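Local coordinates for protein glycerol dehydratase (PDB 1R9D) that dehydrates glycerol without the help of vitamin B12, probably as a glycyl radical lyase related to pyruvate formate-lyase, at residues E577-K580 with T581-D585; G653-P656 with D657-S661; T65-D68 with Q69-I72; Q9-R12 with I13-L16. All blocks are in the same frame, centred on the assembly; numbering follows the deposited sequence.

Contact 1: residues E577-K580 with T581-D585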
# COMPACT_ATOMS: atom_id res chain seq x y z
N GLU A 577 -39.75 34.96 13.74
CA GLU A 577 -40.75 34.29 14.57
C GLU A 577 -40.68 32.77 14.41
O GLU A 577 -40.76 32.04 15.39
CB GLU A 577 -42.15 34.79 14.22
CG GLU A 577 -42.35 36.28 14.48
CD GLU A 577 -43.75 36.77 14.14
OE1 GLU A 577 -44.17 36.66 12.97
OE2 GLU A 577 -44.44 37.26 15.06
N LEU A 578 -40.55 32.31 13.17
CA LEU A 578 -40.47 30.88 12.91
C LEU A 578 -39.20 30.31 13.54
O LEU A 578 -39.24 29.28 14.21
CB LEU A 578 -40.47 30.60 11.41
CG LEU A 578 -40.41 29.12 11.02
CD1 LEU A 578 -41.63 28.40 11.57
CD2 LEU A 578 -40.35 28.98 9.50
N LYS A 579 -38.08 30.98 13.34
CA LYS A 579 -36.81 30.52 13.89
C LYS A 579 -36.90 30.35 15.40
O LYS A 579 -36.47 29.33 15.95
CB LYS A 579 -35.69 31.50 13.54
CG LYS A 579 -34.32 31.12 14.11
CD LYS A 579 -33.24 32.07 13.62
CE LYS A 579 -31.90 31.76 14.26
NZ LYS A 579 -30.80 32.61 13.71
N LYS A 580 -37.47 31.34 16.08
CA LYS A 580 -37.60 31.27 17.54
C LYS A 580 -38.56 30.18 17.98
O LYS A 580 -38.29 29.47 18.95
CB LYS A 580 -38.06 32.62 18.09
CG LYS A 580 -37.02 33.72 17.93
CD LYS A 580 -37.47 35.04 18.55
CE LYS A 580 -36.44 36.13 18.32
NZ LYS A 580 -36.89 37.45 18.85
N THR A 581 -39.67 30.03 17.26
CA THR A 581 -40.65 29.01 17.59
C THR A 581 -40.05 27.60 17.48
O THR A 581 -40.26 26.76 18.35
CB THR A 581 -41.87 29.08 16.65
OG1 THR A 581 -42.40 30.42 16.65
CG2 THR A 581 -42.96 28.13 17.13
N LEU A 582 -39.31 27.36 16.40
CA LEU A 582 -38.71 26.04 16.21
C LEU A 582 -37.66 25.75 17.28
O LEU A 582 -37.61 24.65 17.82
CB LEU A 582 -38.08 25.95 14.82
CG LEU A 582 -39.08 26.03 13.66
CD1 LEU A 582 -38.33 26.10 12.34
CD2 LEU A 582 -40.01 24.83 13.70
N ASN A 583 -36.82 26.74 17.58
CA ASN A 583 -35.79 26.55 18.58
C ASN A 583 -36.36 26.34 19.98
O ASN A 583 -35.68 25.82 20.87
CB ASN A 583 -34.82 27.73 18.57
CG ASN A 583 -33.93 27.74 17.33
OD1 ASN A 583 -33.38 26.71 16.95
ND2 ASN A 583 -33.79 28.90 16.71
N ASN A 584 -37.63 26.71 20.17
CA ASN A 584 -38.29 26.53 21.46
C ASN A 584 -39.25 25.34 21.40
O ASN A 584 -40.04 25.12 22.32
CB ASN A 584 -39.05 27.79 21.87
CG ASN A 584 -38.15 29.01 21.96
OD1 ASN A 584 -37.04 28.93 22.50
ND2 ASN A 584 -38.63 30.14 21.46
N ASP A 585 -39.19 24.60 20.30
CA ASP A 585 -40.04 23.43 20.10
C ASP A 585 -41.54 23.75 20.24
O ASP A 585 -42.29 22.99 20.85
CB ASP A 585 -39.63 22.32 21.08
CG ASP A 585 -40.25 20.97 20.74
OD1 ASP A 585 -40.38 20.65 19.54
OD2 ASP A 585 -40.59 20.21 21.67

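Contact 2: residues G653-P656 with D657-S661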
# COMPACT_ATOMS: atom_id res chain seq x y z
N GLY A 653 -34.07 18.63 15.80
CA GLY A 653 -35.00 19.53 16.48
C GLY A 653 -36.32 19.66 15.74
O GLY A 653 -36.55 18.98 14.74
N ALA A 654 -37.19 20.54 16.23
CA ALA A 654 -38.49 20.75 15.60
C ALA A 654 -38.27 21.26 14.18
O ALA A 654 -37.35 22.03 13.92
CB ALA A 654 -39.30 21.77 16.40
N THR A 655 -39.13 20.83 13.25
CA THR A 655 -39.01 21.26 11.86
C THR A 655 -40.26 22.02 11.39
O THR A 655 -41.34 21.89 11.98
CB THR A 655 -38.72 20.04 10.95
OG1 THR A 655 -39.56 18.94 11.33
CG2 THR A 655 -37.25 19.63 11.08
N PRO A 656 -40.12 22.83 10.32
CA PRO A 656 -41.19 23.65 9.73
C PRO A 656 -42.47 22.93 9.31
O PRO A 656 -43.49 23.58 9.07
CB PRO A 656 -40.50 24.30 8.53
CG PRO A 656 -39.08 24.42 8.98
CD PRO A 656 -38.84 23.08 9.63
N ASP A 657 -42.44 21.61 9.21
CA ASP A 657 -43.64 20.87 8.83
C ASP A 657 -44.56 20.67 10.03
O ASP A 657 -45.66 20.12 9.89
CB ASP A 657 -43.26 19.51 8.22
CG ASP A 657 -42.39 18.66 9.14
OD1 ASP A 657 -41.90 19.20 10.16
OD2 ASP A 657 -42.19 17.46 8.83
N GLY A 658 -44.11 21.11 11.20
CA GLY A 658 -44.91 20.98 12.41
C GLY A 658 -44.50 19.82 13.30
O GLY A 658 -45.10 19.60 14.36
N ARG A 659 -43.48 19.09 12.88
CA ARG A 659 -42.97 17.94 13.64
C ARG A 659 -42.18 18.44 14.85
O ARG A 659 -41.35 19.34 14.74
CB ARG A 659 -42.05 17.10 12.73
CG ARG A 659 -41.35 15.95 13.44
CD ARG A 659 -40.31 15.26 12.55
NE ARG A 659 -39.16 14.87 13.37
CZ ARG A 659 -38.27 15.72 13.85
NH1 ARG A 659 -38.38 17.02 13.59
NH2 ARG A 659 -37.29 15.29 14.64
N LYS A 660 -42.44 17.86 16.02
CA LYS A 660 -41.74 18.27 17.24
C LYS A 660 -40.36 17.64 17.37
O LYS A 660 -40.09 16.57 16.81
CB LYS A 660 -42.56 17.93 18.48
CG LYS A 660 -43.93 18.60 18.51
CD LYS A 660 -44.51 18.61 19.91
CE LYS A 660 -43.65 19.45 20.85
NZ LYS A 660 -44.24 19.57 22.20
N SER A 661 -39.49 18.31 18.11
CA SER A 661 -38.12 17.84 18.33
C SER A 661 -38.06 16.42 18.86
O SER A 661 -38.87 16.02 19.71
CB SER A 661 -37.41 18.79 19.30
OG SER A 661 -36.09 18.36 19.57

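Contact 3: residues T65-D68 with Q69-I72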
# COMPACT_ATOMS: atom_id res chain seq x y z
N THR A 65 -20.52 -27.67 12.72
CA THR A 65 -21.75 -28.14 13.35
C THR A 65 -22.82 -28.56 12.35
O THR A 65 -23.08 -27.87 11.36
CB THR A 65 -22.39 -27.06 14.26
OG1 THR A 65 -21.47 -26.67 15.28
CG2 THR A 65 -23.66 -27.60 14.91
N ILE A 66 -23.43 -29.70 12.62
CA ILE A 66 -24.52 -30.20 11.80
C ILE A 66 -25.68 -30.31 12.78
O ILE A 66 -25.64 -31.12 13.71
CB ILE A 66 -24.21 -31.58 11.17
CG1 ILE A 66 -23.08 -31.43 10.15
CG2 ILE A 66 -25.46 -32.14 10.50
CD1 ILE A 66 -22.81 -32.67 9.31
N ARG A 67 -26.70 -29.48 12.58
CA ARG A 67 -27.86 -29.48 13.47
C ARG A 67 -28.80 -30.63 13.15
O ARG A 67 -28.84 -31.12 12.03
CB ARG A 67 -28.58 -28.13 13.38
CG ARG A 67 -27.66 -26.92 13.55
CD ARG A 67 -28.44 -25.62 13.65
NE ARG A 67 -27.60 -24.44 13.46
CZ ARG A 67 -26.59 -24.08 14.25
NH1 ARG A 67 -26.28 -24.80 15.32
NH2 ARG A 67 -25.89 -22.99 13.98
N ASP A 68 -29.57 -31.05 14.15
CA ASP A 68 -30.49 -32.16 13.97
C ASP A 68 -31.49 -31.97 12.82
O ASP A 68 -32.07 -30.90 12.66
CB ASP A 68 -31.26 -32.42 15.27
CG ASP A 68 -30.35 -32.55 16.47
OD1 ASP A 68 -29.37 -33.32 16.40
OD2 ASP A 68 -30.61 -31.89 17.50
N GLN A 69 -31.66 -33.03 12.03
CA GLN A 69 -32.59 -33.05 10.91
C GLN A 69 -32.26 -32.18 9.69
O GLN A 69 -33.07 -32.05 8.78
CB GLN A 69 -34.01 -32.71 11.40
CG GLN A 69 -34.56 -33.67 12.45
CD GLN A 69 -34.46 -35.13 12.03
OE1 GLN A 69 -34.87 -35.50 10.93
NE2 GLN A 69 -33.91 -35.96 12.91
N GLU A 70 -31.07 -31.60 9.66
CA GLU A 70 -30.68 -30.76 8.53
C GLU A 70 -30.41 -31.56 7.26
O GLU A 70 -29.86 -32.66 7.31
CB GLU A 70 -29.42 -29.94 8.87
CG GLU A 70 -29.69 -28.64 9.62
CD GLU A 70 -28.43 -27.79 9.79
OE1 GLU A 70 -28.57 -26.57 9.99
OE2 GLU A 70 -27.31 -28.35 9.73
N LEU A 71 -30.80 -31.01 6.11
CA LEU A 71 -30.56 -31.63 4.82
C LEU A 71 -29.43 -30.84 4.16
O LEU A 71 -28.61 -31.39 3.41
CB LEU A 71 -31.81 -31.59 3.93
CG LEU A 71 -32.97 -32.54 4.25
CD1 LEU A 71 -34.12 -32.27 3.31
CD2 LEU A 71 -32.51 -33.98 4.13
N ILE A 72 -29.39 -29.54 4.45
CA ILE A 72 -28.36 -28.64 3.92
C ILE A 72 -27.50 -28.28 5.12
O ILE A 72 -27.99 -27.71 6.10
CB ILE A 72 -29.00 -27.36 3.32
CG1 ILE A 72 -29.84 -27.72 2.10
CG2 ILE A 72 -27.90 -26.35 2.97
CD1 ILE A 72 -29.04 -28.25 0.91
O HOH W 1 -24.98 -26.97 9.64

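Contact 4: residues Q9-R12 with I13-L16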
# COMPACT_ATOMS: atom_id res chain seq x y z
N GLN A 9 -45.67 -27.32 4.56
CA GLN A 9 -44.28 -27.75 4.65
C GLN A 9 -44.14 -29.01 5.50
O GLN A 9 -45.00 -29.30 6.33
CB GLN A 9 -43.42 -26.63 5.25
CG GLN A 9 -43.68 -26.32 6.73
CD GLN A 9 -45.00 -25.61 6.98
OE1 GLN A 9 -45.71 -25.26 6.04
NE2 GLN A 9 -45.32 -25.40 8.25
N THR A 10 -43.05 -29.74 5.30
CA THR A 10 -42.80 -30.97 6.06
C THR A 10 -42.50 -30.68 7.52
O THR A 10 -42.10 -29.58 7.89
CB THR A 10 -41.59 -31.76 5.49
OG1 THR A 10 -40.40 -31.00 5.66
CG2 THR A 10 -41.79 -32.05 4.01
N GLU A 11 -42.69 -31.69 8.37
CA GLU A 11 -42.43 -31.54 9.79
C GLU A 11 -40.97 -31.15 10.01
O GLU A 11 -40.66 -30.44 10.97
CB GLU A 11 -42.74 -32.86 10.52
CG GLU A 11 -42.46 -32.83 12.01
CD GLU A 11 -43.00 -31.59 12.70
OE1 GLU A 11 -44.12 -31.15 12.36
OE2 GLU A 11 -42.30 -31.06 13.59
N ARG A 12 -40.10 -31.60 9.12
CA ARG A 12 -38.67 -31.28 9.22
C ARG A 12 -38.49 -29.77 9.26
O ARG A 12 -37.73 -29.24 10.06
CB ARG A 12 -37.91 -31.84 8.02
CG ARG A 12 -36.40 -31.62 8.12
CD ARG A 12 -35.72 -31.74 6.76
NE ARG A 12 -35.96 -33.03 6.12
CZ ARG A 12 -35.41 -34.18 6.51
NH1 ARG A 12 -34.59 -34.21 7.56
NH2 ARG A 12 -35.69 -35.30 5.85
N ILE A 13 -39.19 -29.07 8.37
CA ILE A 13 -39.09 -27.62 8.30
C ILE A 13 -39.53 -26.98 9.61
O ILE A 13 -38.92 -26.02 10.09
CB ILE A 13 -39.92 -27.06 7.13
CG1 ILE A 13 -39.45 -27.72 5.82
CG2 ILE A 13 -39.77 -25.55 7.04
CD1 ILE A 13 -37.94 -27.66 5.60
N ASN A 14 -40.60 -27.50 10.21
CA ASN A 14 -41.07 -26.94 11.47
C ASN A 14 -40.02 -27.12 12.57
O ASN A 14 -39.83 -26.24 13.41
CB ASN A 14 -42.39 -27.60 11.91
CG ASN A 14 -43.51 -27.37 10.91
OD1 ASN A 14 -43.64 -26.28 10.35
ND2 ASN A 14 -44.33 -28.39 10.69
N ILE A 15 -39.33 -28.26 12.55
CA ILE A 15 -38.30 -28.54 13.54
C ILE A 15 -37.10 -27.61 13.36
O ILE A 15 -36.57 -27.07 14.33
CB ILE A 15 -37.82 -30.01 13.44
CG1 ILE A 15 -38.97 -30.94 13.81
CG2 ILE A 15 -36.63 -30.23 14.37
CD1 ILE A 15 -38.66 -32.41 13.60
N LEU A 16 -36.66 -27.43 12.12
CA LEU A 16 -35.52 -26.57 11.83
C LEU A 16 -35.86 -25.12 12.15
O LEU A 16 -35.02 -24.39 12.68
CB LEU A 16 -35.10 -26.72 10.36
CG LEU A 16 -34.59 -28.11 9.98
CD1 LEU A 16 -34.45 -28.22 8.48
CD2 LEU A 16 -33.26 -28.38 10.67
O HOH W 2 -46.04 -29.20 8.72

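Contact 1: residues E577-K580 with T581-D585
T581 doubles the hold on the carbonyl of E577, a worked example of how a threonine can bind back to its own helix. Its CB stands 3.4 Å from E577 O. One bond further out, OG1 donates to that same oxygen over 2.6 Å, coming from above the carbonyl plane, while the backbone amide T581 N reaches E577 O from the opposite face. The torsion explains the hydroxyl: with chi1 at -53°, OG1 lies beside the backbone N and points back down the turn, and CG2 takes the position anti to that N. The helix 575-583 carrying these residues ends shortly afterwards in a Schellman motif, with D585 as its positive-phi C-prime residue; F586 N returns to T581 O and D585 N to L582 O, the latter at 2.9 Å. One residue on from T581, L582 lays its branched end against L578, CD1 meeting L578 CG at 3.9 Å, and its CG sits 3.3 Å from L578 O. I461 of helix 453-461 touches L582, whereas L596 of helix 590-597 touches L578. On another side of the helix, the K579 chain is fully extended, its CG passing 3.5 Å from N583 ND2. Both polar ends look beyond the turn: K579 NZ forms a salt bridge with E479, and N583 ND2 a hydrogen bond with N462.

Contact 2: residues G653-P656 with D657-S661
Two first torsions of like sign bring T655 and D657 together: chi1 of 44° in T655 and of 56° in D657 set OG1 and CG each between the backbone N and the carbonyl carbon of its own residue. The T655 hydroxyl thereby donates to D657 OD1 over 2.6 Å, on the syn side of the carboxylate though somewhat out of its plane. The same OD1 takes R659 N from the opposite face, at 3.1 Å, which makes an Asx turn. R659 completes the network. Its CG lies anti to the backbone N and its chain bends at chi3, bringing NH1 round to G653 O at 2.9 Å with an N-H...O angle of 174°; this carbonyl oxygen lies in the guanidinium plane. NH1 also donates to T655 OG1 over 3.2 Å, a more bent bond. OG1 is thus a relay, accepting from the arginine and giving to the aspartate, and the two bonds fix its rotation. The backbone beneath follows a type I turn from T655 to G658, closed by G658 N to T655 O at 3.0 Å. With G658 at positive phi and T655 N bonded to R659 O at 3.1 Å, the pattern is that of a G1 bulge. The turn is wedged between helices: P656 packs on V457 and I461 of helix 453-461, D657 on D558 and S559 of helix 553-569, and A654 and P656 on L582 of helix 575-583.

Contact 3: residues T65-D68 with Q69-I72
E70 folds its carboxylate back over the start of R67, and this is where the contact is tight. The two side chains run alongside each other and point the same way: E70 CD lies 3.6 Å from R67 CB, and E70 OE1 follows the aliphatic chain at 3.7 Å from R67 CG. Beyond CG the glutamate is extended, which carries OE2 to R67 N; that amide donates over 3.1 Å from well above the carboxylate plane. Behind the side chains the backbone makes a type II beta turn from R67 to E70, closed by E70 N to R67 O at 3.3 Å, with Q69 supplying the positive phi (69°) of its third position. At the corner of the turn the side chains are looser: D68 is exposed and Q69 partly so, although Q69 O is bound by R12 of helix 11-22. D68 directs its carboxylate away from the following segment. A water marks another edge, donating to T65 O and to E70 OE2, each at 2.7 Å, and linking the glutamate to the backbone at T65. The charged ends of R67 and E70 do not pair, since R67 NE and E70 OE1 stay 4.2 Å apart. R67 instead forms a salt bridge with D320 and bonds to the carbonyls of T77 and K78, while E70 OE1 forms one with K317. The buried E70 carboxylate is probably ionised, its charge balanced by K317 and further stabilised by the amide and the water, while D320 probably offsets the charge of R67.

Contact 4: residues Q9-R12 with I13-L16
Q9 and N14 meet amide to amide, Q9 NE2 donating to a lone pair of N14 OD1 over 2.8 Å in a nearly straight bond (178°). The two amide planes stand almost perpendicular, at 89°. N14 ND2 then gives one hydrogen to E11 OE1 at 3.2 Å, reaching that oxygen from above the carboxylate plane, and another to a water at 2.7 Å that itself donates to Q9 O. Both ends of the N14 amide are thus gripped, which settles its rotation. Q9 reaches this place through a first torsion of 69°, which sets CG between its backbone N and carbonyl carbon, and a further bend at chi2; on the way its CG passes 3.9 Å from I13 CB. All this gathers at the amino end of helix 11-22, where T10 holds the N-cap position. T10 OG1 rests 3.4 Å from I13 CG1 and bonds to E309. Further along, R12 and L16 run side by side, R12 CG lying 3.9 Å from L16 CD1, while the backbone bond from L16 N to R12 O joins the same two residues. The guanidinium of R12 forms salt bridges with E309 and E241, and I13 and L16 press their apolar ends on I316 of helix 304-317.

The four contacts form two pairs far apart in the chain. Contacts 1 and 2, centres 9 Å apart, join where the end of helix 575-583 meets the turn: D585 OD1 and S661 N lie 2.9 Å apart, a probable hydrogen bond. Contacts 3 and 4, centres 12 Å apart, join through Q69 O and R12 NH1, also 2.9 Å apart, with L16 packed on E70. Contacts 1 and 3 lie on opposite sides of the chain's centre, with centres 61 Å apart and nearest atoms about 46 Å apart. All four lie 27 to 37 Å from that centre, and none includes G763, the predicted site of the glycyl radical.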